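PDB 5KO4: putative uncharacterized protein from Trypanosoma brucei brucei, which is of unknown function but carries a bromodomain, the part described here, and so probably recognises acetylated lysine side chains. Local coordinates for residues A[74-79]-A[85-90]; A[16-21]-A[91-96]; A[67-72]-A[95-100]. All coordinates share one frame; numbering follows the deposited sequence.

All three contacts use helix 85-104, the C-terminal helix of the bromodomain bundle, at successive levels. Interactions 1 and 3 join it to the same partner, helix 62-80: the first lies beside the short loop linking the two helices, the other nearer the centre of the folded chain. Interaction 2 pairs it with the N-terminal helix, 8-21. Interaction 1 is wholly buried and mixes sulfur, hydroxyl and aromatic edge. Interaction 2 is purely apolar, passing from buried Val18 and Ile93 to exposed Leu21. Interaction 3 has buried methionines inside and a salt bridge toward the surface. Val18 touches both Met69 and Met97, so interactions 2 and 3 share one core.

Interaction 1: A[74-79]-A[85-90]; sequences QNCYDY and PFSTLA
The ring of Tyr77 turns an edge to Ser87, whose OG lies near the ring plane, 3.5 Å from Tyr77 CD1. The methyl of Ala90 approaches the neighbouring ring atom obliquely, its CB 3.6 Å from Tyr77 CE1, while Arg91 makes a cation-pi contact with the ring. Phe86, by contrast, turns its ring away from segment 74-79, touches Asn80 at the end of the same helix, and gives this contact only its CB, 4.0 Å from Cys76 SG.

That sulfur fills the middle. With SG anti to the backbone N (chi1 176°), Cys76 points toward helix 85-104 and rests among three atoms: Ser87 OG at 3.6 Å, Phe86 O, and Ala90 CB at 3.7 Å from SG. The small Ser87 and Ala90 are consistent with the close approach of the two antiparallel segments, whose axes are just 8.9 Å apart, with 5.7 Å between the CA atoms of Tyr77 and Ser87.

The polar ends find their partners outside the two segments. Tyr77 OH passes close to Ala90 O but hydrogen-bonds to Glu94 OE1, and Ser87 OG bonds to Arg81 O and Ser84 OG in the connection between the helices. Between 74-79 and 85-90 the adhesion is van der Waals packing; the Tyr77-Glu94 bond ties the same two helices one turn further on, and the buried serine hydroxyl tethers the interhelical loop to the last helix.

Interaction 2: A[16-21]-A[91-96]; sequences HVVMDL and RRIEIA
Val18 and Ile93 meet almost at right angles where the first and last helices of the bromodomain's left-handed four-helix bundle pack against each other. The helices run antiparallel, at 159° with local axes 10.0 Å apart, and the CA atoms of Val18 and Ile93 are the nearest pair.

Branch against branch, the two beta-branched residues cross, methyl to methyl. Ile93 presents its short arm, CG2, to both methyls of Val18; CG1 of Val18 is the nearer at 3.5 Å from Ile93 CG2, which is tight for two carbons, and CG2 of Val18 follows at 3.9 Å. The longer arm of Ile93 takes the other course: CG1 lies beside the backbone N and meets CB of Leu21 at 4.0 Å. Ile93 thus spans Val18 and Leu21, about one turn apart on helix 8-21. Trp47 of helix 47-55 touches both Val18 and Ile93, and Met69 of helix 62-80 touches Val18, so all four helices converge around this pair.

Leu21 carries the packing to the solvent side. Its CG stands beside the backbone N, and from there the extended second torsion (chi2 -178°) brings CD1 to within 3.6 Å of the methyl CB of Ala96.

Interaction 3: A[67-72]-A[95-100]; sequences NDMRLV and IAMEDL
Met69 and Met97 face each other where the antiparallel segments 67-72 and 95-100 run at 159°, with 10.9 Å between local axes and 8.2 Å between the two CA atoms. The wide gap is bridged by long side chains.

Met97 is modelled in two conformers. In the one described here, CG sits between the backbone N and the carbonyl carbon (chi1 69°), and the rest of the chain reaches out extended to the opposite helix, where CE lies 3.5 Å from Met69 O and 3.7 Å from Arg70 CA. Met69 slides past it in the opposite direction; its CB is 4.0 Å from Met97 SD, and bends further along fold its own methyl back toward the same sulfur. Met69 also packs on Leu15 and Val18 of helix 8-21 and on Trp47 and Ile50 of helix 47-55.

Outside this thioether pair, Arg70 grips Glu98 side-on. Its NE donates to Glu98 OE2 at 2.8 Å and its NH2 to Glu98 OE1 at 3.0 Å, both fairly straight, each oxygen using its syn lone pair. Guanidinium and carboxylate are nearly coplanar, 26° apart, and the two-point grip restrains rotation of both groups. Arg70 reaches across extended from CG to NE, whereas Glu98 bends to meet it.

Buried methionines with a salt bridge on their solvent side here join the last two helices of the bromodomain four-helix bundle.

Interaction 1: A[74-79]-A[85-90]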
loop_
_atom_site.group_PDB
_atom_site.type_symbol
_atom_site.label_atom_id
_atom_site.label_comp_id
_atom_site.label_asym_id
_atom_site.label_seq_id
_atom_site.Cartn_x
_atom_site.Cartn_y
_atom_site.Cartn_z
ATOM N N GLN A 74 5.231 -10.197 9.029
ATOM C CA GLN A 74 6.546 -10.446 8.456
ATOM C C GLN A 74 6.538 -10.197 6.937
ATOM O O GLN A 74 7.510 -9.660 6.398
ATOM C CB GLN A 74 7.037 -11.855 8.756
ATOM C CG GLN A 74 8.518 -12.065 8.403
ATOM C CD GLN A 74 9.407 -11.104 9.157
ATOM O OE1 GLN A 74 9.324 -10.976 10.394
ATOM N NE2 GLN A 74 10.291 -10.394 8.449
ATOM N N ASN A 75 5.429 -10.507 6.252
ATOM C CA ASN A 75 5.356 -10.203 4.821
ATOM C C ASN A 75 5.417 -8.704 4.590
ATOM O O ASN A 75 6.067 -8.251 3.648
ATOM C CB ASN A 75 4.074 -10.762 4.209
ATOM C CG ASN A 75 4.108 -12.245 3.999
ATOM O OD1 ASN A 75 5.167 -12.887 4.042
ATOM N ND2 ASN A 75 2.943 -12.822 3.723
ATOM N N CYS A 76 4.805 -7.926 5.470
ATOM C CA CYS A 76 4.898 -6.476 5.366
ATOM C C CYS A 76 6.350 -6.032 5.487
ATOM O O CYS A 76 6.813 -5.211 4.691
ATOM C CB CYS A 76 4.039 -5.809 6.424
ATOM S SG CYS A 76 4.176 -4.004 6.450
ATOM N N TYR A 77 7.074 -6.567 6.466
ATOM C CA TYR A 77 8.462 -6.156 6.638
ATOM C C TYR A 77 9.280 -6.536 5.435
ATOM O O TYR A 77 10.129 -5.758 5.005
ATOM C CB TYR A 77 9.082 -6.753 7.909
ATOM C CG TYR A 77 8.271 -6.575 9.182
ATOM C CD1 TYR A 77 7.417 -5.489 9.347
ATOM C CD2 TYR A 77 8.270 -7.552 10.168
ATOM C CE1 TYR A 77 6.608 -5.368 10.480
ATOM C CE2 TYR A 77 7.463 -7.442 11.299
ATOM C CZ TYR A 77 6.606 -6.366 11.430
ATOM O OH TYR A 77 5.786 -6.253 12.531
ATOM N N ASP A 78 9.038 -7.703 4.868
ATOM C CA ASP A 78 9.843 -8.169 3.745
ATOM C C ASP A 78 9.542 -7.377 2.471
ATOM O O ASP A 78 10.459 -7.090 1.720
ATOM C CB ASP A 78 9.602 -9.661 3.513
ATOM C CG ASP A 78 10.095 -10.535 4.665
ATOM O OD1 ASP A 78 10.703 -9.986 5.614
ATOM O OD2 ASP A 78 9.809 -11.743 4.651
ATOM N N TYR A 79 8.290 -7.006 2.234
ATOM C CA TYR A 79 7.921 -6.297 1.017
ATOM C C TYR A 79 8.272 -4.803 1.106
ATOM O O TYR A 79 8.845 -4.235 0.174
ATOM C CB TYR A 79 6.416 -6.477 0.760
ATOM C CG TYR A 79 5.939 -5.843 -0.525
ATOM C CD1 TYR A 79 6.143 -6.469 -1.746
ATOM C CD2 TYR A 79 5.223 -4.653 -0.511
ATOM C CE1 TYR A 79 5.659 -5.918 -2.927
ATOM C CE2 TYR A 79 4.793 -4.059 -1.686
ATOM C CZ TYR A 79 4.983 -4.707 -2.894
ATOM O OH TYR A 79 4.519 -4.100 -4.036
ATOM N N PRO A 85 7.124 3.267 6.741
ATOM C CA PRO A 85 5.828 3.639 7.327
ATOM C C PRO A 85 4.793 2.495 7.315
ATOM O O PRO A 85 4.077 2.314 8.294
ATOM C CB PRO A 85 5.389 4.811 6.455
ATOM C CG PRO A 85 6.647 5.423 6.014
ATOM C CD PRO A 85 7.542 4.247 5.724
ATOM N N PHE A 86 4.736 1.672 6.250
ATOM C CA PHE A 86 3.811 0.539 6.302
ATOM C C PHE A 86 4.166 -0.396 7.474
ATOM O O PHE A 86 3.288 -0.895 8.190
ATOM C CB PHE A 86 3.848 -0.260 4.999
ATOM C CG PHE A 86 3.014 0.322 3.885
ATOM C CD1 PHE A 86 1.637 0.302 3.952
ATOM C CD2 PHE A 86 3.612 0.872 2.759
ATOM C CE1 PHE A 86 0.865 0.808 2.905
ATOM C CE2 PHE A 86 2.840 1.372 1.717
ATOM C CZ PHE A 86 1.474 1.361 1.808
ATOM N N SER A 87 5.467 -0.652 7.656
ATOM C CA SER A 87 5.925 -1.544 8.698
ATOM C C SER A 87 5.689 -0.961 10.103
ATOM O O SER A 87 5.559 -1.727 11.034
ATOM C CB SER A 87 7.379 -1.887 8.495
ATOM O OG SER A 87 7.456 -2.680 7.320
ATOM N N THR A 88 5.613 0.385 10.262
ATOM C CA THR A 88 5.309 0.934 11.598
ATOM C C THR A 88 3.941 0.464 12.054
ATOM O O THR A 88 3.795 0.095 13.214
ATOM C CB THR A 88 5.404 2.475 11.684
ATOM O OG1 THR A 88 4.401 3.097 10.860
ATOM C CG2 THR A 88 6.756 2.992 11.311
ATOM N N LEU A 89 2.942 0.455 11.163
ATOM C CA LEU A 89 1.598 -0.019 11.544
ATOM C C LEU A 89 1.643 -1.539 11.816
ATOM O O LEU A 89 1.131 -2.007 12.837
ATOM C CB LEU A 89 0.572 0.270 10.450
ATOM C CG LEU A 89 -0.821 -0.331 10.704
ATOM C CD1 LEU A 89 -1.420 0.173 12.043
ATOM C CD2 LEU A 89 -1.750 -0.057 9.533
ATOM N N ALA A 90 2.284 -2.305 10.937
ATOM C CA ALA A 90 2.379 -3.749 11.156
ATOM C C ALA A 90 3.084 -4.058 12.478
ATOM O O ALA A 90 2.678 -4.982 13.172
ATOM C CB ALA A 90 3.124 -4.416 10.009
#

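Interaction 2: A[16-21]-A[91-96]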
loop_
_atom_site.group_PDB
_atom_site.type_symbol
_atom_site.label_atom_id
_atom_site.label_comp_id
_atom_site.label_asym_id
_atom_site.label_seq_id
_atom_site.Cartn_x
_atom_site.Cartn_y
_atom_site.Cartn_z
ATOM N N HIS A 16 -10.079 -9.891 15.960
ATOM C CA HIS A 16 -10.937 -8.709 15.981
ATOM C C HIS A 16 -10.152 -7.474 16.433
ATOM O O HIS A 16 -10.301 -6.404 15.836
ATOM C CB HIS A 16 -12.134 -8.938 16.893
ATOM C CG HIS A 16 -13.103 -7.804 16.911
ATOM N ND1 HIS A 16 -14.117 -7.711 15.973
ATOM C CD2 HIS A 16 -13.208 -6.769 17.777
ATOM C CE1 HIS A 16 -14.798 -6.618 16.287
ATOM N NE2 HIS A 16 -14.283 -6.017 17.365
ATOM N N VAL A 17 -9.304 -7.617 17.452
ATOM C CA VAL A 17 -8.500 -6.493 17.936
ATOM C C VAL A 17 -7.581 -6.003 16.821
ATOM O O VAL A 17 -7.527 -4.807 16.540
ATOM C CB VAL A 17 -7.690 -6.899 19.201
ATOM C CG1 VAL A 17 -6.631 -5.849 19.551
ATOM C CG2 VAL A 17 -8.616 -7.128 20.387
ATOM N N VAL A 18 -6.886 -6.926 16.172
ATOM C CA VAL A 18 -5.949 -6.573 15.115
ATOM C C VAL A 18 -6.666 -5.903 13.937
ATOM O O VAL A 18 -6.174 -4.898 13.414
ATOM C CB VAL A 18 -5.196 -7.850 14.683
ATOM C CG1 VAL A 18 -4.553 -7.701 13.326
ATOM C CG2 VAL A 18 -4.173 -8.257 15.751
ATOM N N MET A 19 -7.824 -6.423 13.525
ATOM C CA MET A 19 -8.529 -5.827 12.393
ATOM C C MET A 19 -9.048 -4.441 12.745
ATOM O O MET A 19 -9.023 -3.565 11.882
ATOM C CB MET A 19 -9.652 -6.744 11.924
ATOM C CG MET A 19 -9.084 -7.977 11.260
ATOM S SD MET A 19 -10.250 -9.188 10.656
ATOM C CE MET A 19 -10.997 -8.262 9.398
ATOM N N ASP A 20 -9.361 -4.186 14.016
ATOM C CA ASP A 20 -9.767 -2.838 14.452
ATOM C C ASP A 20 -8.559 -1.875 14.478
ATOM O O ASP A 20 -8.724 -0.689 14.213
ATOM C CB ASP A 20 -10.415 -2.891 15.844
ATOM C CG ASP A 20 -11.850 -3.382 15.878
ATOM O OD1 ASP A 20 -12.523 -3.330 14.830
ATOM O OD2 ASP A 20 -12.314 -3.771 16.966
ATOM N N LEU A 21 -7.358 -2.367 14.841
ATOM C CA LEU A 21 -6.140 -1.547 14.819
ATOM C C LEU A 21 -5.799 -1.151 13.386
ATOM O O LEU A 21 -5.268 -0.065 13.155
ATOM C CB LEU A 21 -4.960 -2.289 15.426
ATOM C CG LEU A 21 -5.055 -2.570 16.912
ATOM C CD1 LEU A 21 -3.797 -3.261 17.398
ATOM C CD2 LEU A 21 -5.282 -1.291 17.721
ATOM N N ARG A 91 4.100 -3.257 12.860
ATOM C CA ARG A 91 4.804 -3.481 14.129
ATOM C C ARG A 91 3.879 -3.230 15.310
ATOM O O ARG A 91 3.917 -3.998 16.273
ATOM C CB ARG A 91 6.040 -2.577 14.246
ATOM C CG ARG A 91 7.240 -3.053 13.417
ATOM C CD ARG A 91 7.876 -4.274 13.967
ATOM N NE ARG A 91 9.336 -4.185 14.033
ATOM C CZ ARG A 91 10.171 -4.484 13.040
ATOM N NH1 ARG A 91 9.707 -4.750 11.825
ATOM N NH2 ARG A 91 11.476 -4.462 13.239
ATOM N N ARG A 92 3.052 -2.164 15.261
ATOM C CA ARG A 92 2.122 -1.924 16.373
ATOM C C ARG A 92 1.140 -3.093 16.489
ATOM O O ARG A 92 0.786 -3.496 17.594
ATOM C CB ARG A 92 1.343 -0.618 16.186
ATOM C CG ARG A 92 2.185 0.652 16.199
ATOM C CD ARG A 92 3.261 0.709 17.271
ATOM N NE ARG A 92 2.711 0.558 18.629
ATOM C CZ ARG A 92 3.446 0.540 19.733
ATOM N NH1 ARG A 92 4.766 0.683 19.665
ATOM N NH2 ARG A 92 2.866 0.391 20.922
ATOM N N ILE A 93 0.712 -3.647 15.353
ATOM C CA ILE A 93 -0.186 -4.791 15.335
ATOM C C ILE A 93 0.533 -6.029 15.873
ATOM O O ILE A 93 -0.059 -6.775 16.649
ATOM C CB ILE A 93 -0.724 -4.993 13.898
ATOM C CG1 ILE A 93 -1.744 -3.891 13.578
ATOM C CG2 ILE A 93 -1.355 -6.397 13.724
ATOM C CD1 ILE A 93 -2.121 -3.787 12.121
ATOM N N GLU A 94 1.802 -6.233 15.504
ATOM C CA GLU A 94 2.569 -7.363 15.998
ATOM C C GLU A 94 2.715 -7.275 17.517
ATOM O O GLU A 94 2.576 -8.275 18.220
ATOM C CB GLU A 94 3.957 -7.417 15.344
ATOM C CG GLU A 94 4.692 -8.702 15.686
ATOM C CD GLU A 94 6.092 -8.817 15.137
ATOM O OE1 GLU A 94 6.510 -7.925 14.373
ATOM O OE2 GLU A 94 6.801 -9.769 15.526
ATOM N N ILE A 95 3.000 -6.072 18.024
ATOM C CA ILE A 95 3.144 -5.849 19.452
ATOM C C ILE A 95 1.855 -6.222 20.141
ATOM O O ILE A 95 1.879 -6.934 21.138
ATOM C CB ILE A 95 3.538 -4.375 19.722
ATOM C CG1 ILE A 95 4.988 -4.133 19.289
ATOM C CG2 ILE A 95 3.353 -4.020 21.193
ATOM C CD1 ILE A 95 5.360 -2.740 19.145
ATOM N N ALA A 96 0.719 -5.781 19.596
ATOM C CA ALA A 96 -0.570 -6.106 20.183
ATOM C C ALA A 96 -0.846 -7.577 20.187
ATOM O O ALA A 96 -1.216 -8.119 21.224
ATOM C CB ALA A 96 -1.684 -5.392 19.445
#

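Interaction 3: A[67-72]-A[95-100]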
loop_
_atom_site.group_PDB
_atom_site.type_symbol
_atom_site.label_atom_id
_atom_site.label_comp_id
_atom_site.label_asym_id
_atom_site.label_seq_id
_atom_site.Cartn_x
_atom_site.Cartn_y
_atom_site.Cartn_z
ATOM N N ASN A 67 0.959 -18.631 13.647
ATOM C CA ASN A 67 1.817 -18.623 12.475
ATOM C C ASN A 67 1.266 -17.733 11.376
ATOM O O ASN A 67 2.009 -16.961 10.785
ATOM C CB ASN A 67 1.988 -20.017 11.938
ATOM C CG ASN A 67 2.878 -20.874 12.784
ATOM O OD1 ASN A 67 3.563 -20.406 13.689
ATOM N ND2 ASN A 67 2.725 -22.151 12.646
ATOM N N ASP A 68 -0.037 -17.855 11.069
ATOM C CA ASP A 68 -0.609 -17.042 9.987
ATOM C C ASP A 68 -0.659 -15.555 10.359
ATOM O O ASP A 68 -0.397 -14.697 9.503
ATOM C CB ASP A 68 -2.004 -17.522 9.615
ATOM C CG ASP A 68 -2.021 -18.790 8.801
ATOM O OD1 ASP A 68 -0.924 -19.264 8.402
ATOM O OD2 ASP A 68 -3.124 -19.332 8.581
ATOM N N MET A 69 -0.953 -15.234 11.632
ATOM C CA MET A 69 -0.959 -13.852 12.072
ATOM C C MET A 69 0.422 -13.236 11.961
ATOM O O MET A 69 0.563 -12.115 11.453
ATOM C CB MET A 69 -1.441 -13.780 13.515
ATOM C CG MET A 69 -2.907 -14.201 13.701
ATOM S SD MET A 69 -4.074 -12.963 13.088
ATOM C CE MET A 69 -3.954 -11.747 14.372
ATOM N N ARG A 70 1.450 -13.969 12.388
ATOM C CA ARG A 70 2.830 -13.491 12.315
ATOM C C ARG A 70 3.259 -13.329 10.860
ATOM O O ARG A 70 4.045 -12.445 10.532
ATOM C CB ARG A 70 3.771 -14.462 13.049
ATOM C CG ARG A 70 3.653 -14.379 14.556
ATOM C CD ARG A 70 4.458 -15.444 15.259
ATOM N NE ARG A 70 4.392 -15.277 16.710
ATOM C CZ ARG A 70 4.827 -16.168 17.596
ATOM N NH1 ARG A 70 5.371 -17.313 17.191
ATOM N NH2 ARG A 70 4.713 -15.927 18.895
ATOM N N LEU A 71 2.751 -14.181 9.980
ATOM C CA LEU A 71 3.104 -14.119 8.561
ATOM C C LEU A 71 2.625 -12.805 7.897
ATOM O O LEU A 71 3.327 -12.237 7.052
ATOM C CB LEU A 71 2.476 -15.321 7.863
ATOM C CG LEU A 71 2.681 -15.462 6.380
ATOM C CD1 LEU A 71 4.175 -15.496 6.023
ATOM C CD2 LEU A 71 1.966 -16.696 5.881
ATOM N N VAL A 72 1.459 -12.293 8.300
ATOM C CA VAL A 72 0.966 -11.045 7.708
ATOM C C VAL A 72 1.969 -9.930 7.962
ATOM O O VAL A 72 2.329 -9.168 7.052
ATOM C CB VAL A 72 -0.407 -10.652 8.284
ATOM C CG1 VAL A 72 -0.860 -9.297 7.748
ATOM C CG2 VAL A 72 -1.454 -11.710 7.982
ATOM N N ILE A 95 3.000 -6.072 18.024
ATOM C CA ILE A 95 3.144 -5.849 19.452
ATOM C C ILE A 95 1.855 -6.222 20.141
ATOM O O ILE A 95 1.879 -6.934 21.138
ATOM C CB ILE A 95 3.538 -4.375 19.722
ATOM C CG1 ILE A 95 4.988 -4.133 19.289
ATOM C CG2 ILE A 95 3.353 -4.020 21.193
ATOM C CD1 ILE A 95 5.360 -2.740 19.145
ATOM N N ALA A 96 0.719 -5.781 19.596
ATOM C CA ALA A 96 -0.570 -6.106 20.183
ATOM C C ALA A 96 -0.846 -7.577 20.187
ATOM O O ALA A 96 -1.216 -8.119 21.224
ATOM C CB ALA A 96 -1.684 -5.392 19.445
ATOM N N MET A 97 -0.731 -8.242 19.058
ATOM C CA MET A 97 -1.088 -9.652 19.059
ATOM C C MET A 97 -0.096 -10.480 19.934
ATOM O O MET A 97 -0.556 -11.353 20.660
ATOM C CB MET A 97 -1.200 -10.204 17.637
ATOM C CG MET A 97 0.082 -10.291 16.910
ATOM S SD MET A 97 -0.157 -10.398 15.117
ATOM C CE MET A 97 1.359 -11.035 14.675
ATOM N N GLU A 98 1.206 -10.122 19.987
ATOM C CA GLU A 98 2.142 -10.848 20.866
ATOM C C GLU A 98 1.794 -10.622 22.356
ATOM O O GLU A 98 1.842 -11.564 23.151
ATOM C CB GLU A 98 3.596 -10.454 20.592
ATOM C CG GLU A 98 4.102 -10.879 19.219
ATOM C CD GLU A 98 4.070 -12.364 18.919
ATOM O OE1 GLU A 98 4.236 -13.174 19.858
ATOM O OE2 GLU A 98 3.891 -12.720 17.730
ATOM N N ASP A 99 1.342 -9.409 22.715
ATOM C CA ASP A 99 0.918 -9.136 24.092
ATOM C C ASP A 99 -0.290 -9.970 24.476
ATOM O O ASP A 99 -0.476 -10.271 25.658
ATOM C CB ASP A 99 0.531 -7.659 24.260
ATOM C CG ASP A 99 1.664 -6.656 24.215
ATOM O OD1 ASP A 99 2.849 -7.079 24.301
ATOM O OD2 ASP A 99 1.375 -5.452 24.066
ATOM N N LEU A 100 -1.173 -10.253 23.512
ATOM C CA LEU A 100 -2.383 -11.028 23.761
ATOM C C LEU A 100 -2.127 -12.538 23.681
ATOM O O LEU A 100 -2.697 -13.255 24.490
ATOM C CB LEU A 100 -3.468 -10.632 22.770
ATOM C CG LEU A 100 -3.896 -9.169 22.838
ATOM C CD1 LEU A 100 -4.899 -8.837 21.744
ATOM C CD2 LEU A 100 -4.464 -8.820 24.198
#